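PDB 1T6U: superoxide dismutase [Ni] from Streptomyces coelicolor, which catalyses the nickel-dependent dismutation of superoxide to hydrogen peroxide and dioxygen, working as a homohexamer. Local coordinates for the interface of chains A and B and the interface of chains A and C. Sequence-based numbering; all coordinates share one arbitrary frame. Chains: chain A/B/C, Superoxide dismutase [Ni].

The centres of the C-alpha atoms of contact 1 and contact 2 lie about 17 Å apart. Both draw on helix 34-62 of chain A, contact 1 near its start, with helix 12-30 alongside, and contact 2 further on, with helix 74-89. Each receives the amino-terminal nickel-binding segment of a different neighbour. Asp3 takes part in both: its backbone carbonyl in contact 1, its carboxylate in contact 2. Because the contacts repeat throughout the homohexamer, each such segment is held by two other subunits, Leu4 in one and the Asp3 side chain against another, which probably couples the folding of the metal-binding segment to assembly.

Contact 1: the interface of chains A and B. Residues chain A 24, 27, 36, 39-40, 43; chain B 3-4.
B:Leu4 plugs a pocket between helices 12-30 and 34-62 of chain A, where A:Phe36, A:Ala40, A:Ile43 and A:Val24 gather round its side chain. It belongs to the amino-terminal nickel hook of the NiSOD family, the segment whose His1, Cys2 and Cys6 bind the catalytic nickel, and 122 Å² of its surface is hidden by chain A. With CG anti to the backbone N (chi1 178°), the isobutyl group points away from the hook and its two methyls part. B:Leu4 CD1 rests on the backbone of helix 34-62, 3.6 Å from A:Ala40 CA, and also meets CE2 of A:Phe36. The phenyl ring crosses the leucine side chain at about a right angle, and its CZ reaches CD2. That second methyl turns towards helix 12-30, where A:Val24 CG2 lies 3.8 Å from B:Leu4 CD2. A:Ile43 comes in nearer the hook backbone, its CD1 3.8 Å from B:Leu4 CA and touching CB as well. Polar capping comes from A:Arg39, whose chain bends at chi3 and presents the edge of its guanidinium to two successive carbonyls. A:Arg39 NH1 donates to B:Leu4 O at 2.9 Å, a fairly straight bond (164° at H) that meets a lone pair in the carbonyl plane. A:Arg39 NH2 donates to B:Asp3 O, also at 2.9 Å, but along a more bent path and tilted 34° from that carbonyl's plane. Both oxygens lie nearly in the guanidinium plane, which should restrict rotation of the arginine tip and hold the two successive peptide groups whose carbonyls it meets.

Contact 2: the interface of chains A and C. Residues chain A 45, 49, 52, 86, 89; chain C 3, 60-61.
C:Asp3, from the nickel hook of chain C, sets its carboxylate among A:Lys52, A:Lys89 and A:Ser86 on helices 34-62 and 74-89. Followed outwards, its CB passes 3.5 Å from A:Lys89 NZ, and CG lies beside the A:Ser86 hydroxyl. C:Asp3 OD1 accepts a hydrogen bond from A:Ser86 OG at 2.8 Å, on the syn lone pair. C:Asp3 OD2 is gripped by two ammonium groups, of which A:Lys89 NZ, 2.8 Å from it, uses the anti lone pair. The other, A:Lys52 NZ, also 2.8 Å from C:Asp3 OD2, arrives from above the carboxylate plane, 53° out of it. A:Lys89 is extended beyond CG and crosses the aspartate at about a right angle; A:Glu49 OE1, 2.7 Å from A:Lys89 NZ, helps to position it. A bend at chi3 (86°) turns the tip of A:Lys52 so that NZ also bridges to C:Asp61 OD1 at 2.8 Å. C:Ser60 OG steadies that second carboxylate from its own chain, and water 1 links A:Ser86 OG to C:Asp61 OD1 and C:Ser60 O. Replacing C:Asp3 by an alanine would probably leave both lysine ammonium groups without their shared counter-charge and the A:Ser86 hydroxyl without its carboxylate acceptor. The cluster anchors the hook of one subunit to its neighbour and probably helps to hold the nickel-binding segment in place within the hexamer.

Contact 1: the interface of chains A and B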
# COMPACT_ATOMS: atom_id res chain seq x y z
N VAL A 24 -16.57 -3.21 -14.51
CA VAL A 24 -17.10 -2.19 -13.61
C VAL A 24 -17.87 -1.14 -14.38
O VAL A 24 -18.99 -0.76 -13.99
CB VAL A 24 -15.97 -1.58 -12.76
CG1 VAL A 24 -16.49 -0.40 -11.95
CG2 VAL A 24 -15.42 -2.63 -11.80
N LYS A 27 -21.23 -2.52 -15.34
CA LYS A 27 -22.14 -2.58 -14.20
C LYS A 27 -22.66 -1.22 -13.77
O LYS A 27 -23.76 -1.09 -13.27
CB LYS A 27 -21.41 -3.25 -13.02
CG LYS A 27 -21.18 -4.73 -13.31
CD LYS A 27 -20.48 -5.49 -12.24
CE LYS A 27 -20.49 -6.98 -12.45
NZ LYS A 27 -21.78 -7.62 -12.78
N PHE A 36 -23.64 2.55 -4.81
CA PHE A 36 -23.04 1.63 -5.77
C PHE A 36 -22.12 2.36 -6.74
O PHE A 36 -20.99 1.94 -7.04
CB PHE A 36 -24.13 0.85 -6.50
CG PHE A 36 -23.49 -0.14 -7.48
CD1 PHE A 36 -23.42 0.14 -8.82
CD2 PHE A 36 -22.94 -1.31 -7.00
CE1 PHE A 36 -22.81 -0.74 -9.70
CE2 PHE A 36 -22.36 -2.22 -7.85
CZ PHE A 36 -22.29 -1.92 -9.20
N ARG A 39 -18.89 3.32 -5.02
CA ARG A 39 -18.03 2.14 -4.86
C ARG A 39 -17.41 1.73 -6.18
O ARG A 39 -16.20 1.42 -6.23
CB ARG A 39 -18.79 0.98 -4.21
CG ARG A 39 -19.24 1.24 -2.79
CD ARG A 39 -20.02 0.06 -2.16
NE ARG A 39 -19.09 -1.05 -2.20
CZ ARG A 39 -19.13 -2.16 -2.89
NH1 ARG A 39 -20.21 -2.42 -3.63
NH2 ARG A 39 -18.14 -3.03 -2.85
N ALA A 40 -18.19 1.71 -7.25
CA ALA A 40 -17.69 1.33 -8.56
C ALA A 40 -16.58 2.29 -8.99
O ALA A 40 -15.59 1.87 -9.60
CB ALA A 40 -18.86 1.30 -9.55
N ILE A 43 -13.37 1.58 -7.01
CA ILE A 43 -12.70 0.34 -7.43
C ILE A 43 -12.10 0.47 -8.81
O ILE A 43 -10.98 0.00 -9.08
CB ILE A 43 -13.74 -0.80 -7.29
CG1 ILE A 43 -13.95 -1.10 -5.80
CG2 ILE A 43 -13.39 -2.02 -8.08
CD1 ILE A 43 -15.10 -2.01 -5.48
N ASP B 3 -14.33 -7.01 -5.27
CA ASP B 3 -15.36 -7.00 -4.26
C ASP B 3 -16.44 -6.00 -4.61
O ASP B 3 -17.25 -5.62 -3.74
CB ASP B 3 -14.81 -6.72 -2.84
CG ASP B 3 -15.43 -7.52 -1.73
OD1 ASP B 3 -16.42 -8.28 -1.96
OD2 ASP B 3 -14.90 -7.36 -0.59
N LEU B 4 -16.57 -5.57 -5.85
CA LEU B 4 -17.65 -4.68 -6.18
C LEU B 4 -19.02 -5.32 -6.03
O LEU B 4 -19.90 -4.70 -5.35
CB LEU B 4 -17.51 -4.09 -7.59
CG LEU B 4 -18.63 -3.16 -8.05
CD1 LEU B 4 -18.76 -1.88 -7.22
CD2 LEU B 4 -18.46 -2.77 -9.51

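Contact 2: the interface of chains A and C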
# COMPACT_ATOMS: atom_id res chain seq x y z
N GLU A 45 -11.00 3.04 -10.15
CA GLU A 45 -9.77 3.83 -10.07
C GLU A 45 -8.59 2.98 -9.64
O GLU A 45 -7.48 3.07 -10.18
CB GLU A 45 -9.98 5.02 -9.13
CG GLU A 45 -9.04 6.19 -9.28
CD GLU A 45 -9.35 7.09 -10.46
OE1 GLU A 45 -10.41 6.95 -11.09
OE2 GLU A 45 -8.52 7.96 -10.78
N GLU A 49 -5.31 1.83 -11.97
CA GLU A 49 -3.96 2.13 -11.52
C GLU A 49 -3.05 0.91 -11.50
O GLU A 49 -1.90 1.00 -11.91
CB GLU A 49 -4.02 2.76 -10.11
CG GLU A 49 -2.66 3.14 -9.53
CD GLU A 49 -1.98 4.30 -10.23
OE1 GLU A 49 -2.48 4.89 -11.22
OE2 GLU A 49 -0.87 4.63 -9.73
N LYS A 52 -2.02 0.17 -15.01
CA LYS A 52 -0.95 1.05 -15.43
C LYS A 52 0.41 0.58 -14.92
O LYS A 52 1.40 0.57 -15.68
CB LYS A 52 -1.23 2.47 -14.98
CG LYS A 52 -2.34 3.18 -15.73
CD LYS A 52 -2.55 4.62 -15.24
CE LYS A 52 -1.65 5.60 -15.92
NZ LYS A 52 -1.68 6.93 -15.22
N SER A 86 -5.74 5.94 -18.30
CA SER A 86 -6.13 7.18 -17.65
C SER A 86 -7.52 7.59 -18.12
O SER A 86 -8.34 8.08 -17.35
CB SER A 86 -5.15 8.29 -17.93
OG SER A 86 -3.90 8.12 -17.29
N LYS A 89 -10.11 5.44 -16.39
CA LYS A 89 -10.34 6.00 -15.04
C LYS A 89 -11.37 7.12 -15.08
O LYS A 89 -12.26 7.15 -14.23
CB LYS A 89 -9.09 6.60 -14.36
CG LYS A 89 -8.08 5.57 -13.88
CD LYS A 89 -6.92 6.33 -13.22
CE LYS A 89 -5.82 5.41 -12.67
NZ LYS A 89 -4.75 6.18 -11.97
N ASP C 3 -3.63 11.63 -11.52
CA ASP C 3 -4.44 11.16 -12.64
C ASP C 3 -5.87 11.65 -12.60
O ASP C 3 -6.73 11.11 -13.28
CB ASP C 3 -4.39 9.61 -12.68
CG ASP C 3 -4.22 9.05 -14.06
OD1 ASP C 3 -4.24 9.75 -15.05
OD2 ASP C 3 -4.08 7.80 -14.14
N SER C 60 3.70 9.25 -18.73
CA SER C 60 2.37 8.86 -19.20
C SER C 60 1.35 9.96 -19.02
O SER C 60 0.43 10.11 -19.82
CB SER C 60 1.82 7.63 -18.48
OG SER C 60 1.78 7.81 -17.06
N ASP C 61 1.48 10.68 -17.91
CA ASP C 61 0.41 11.61 -17.60
C ASP C 61 0.73 13.05 -17.93
O ASP C 61 -0.18 13.79 -18.34
CB ASP C 61 0.07 11.43 -16.12
CG ASP C 61 -0.46 10.08 -15.71
OD1 ASP C 61 -0.48 9.12 -16.50
OD2 ASP C 61 -0.86 10.02 -14.50
O HOH W 1 -2.16 9.18 -19.03
O HOH W 2 -7.78 10.85 -15.81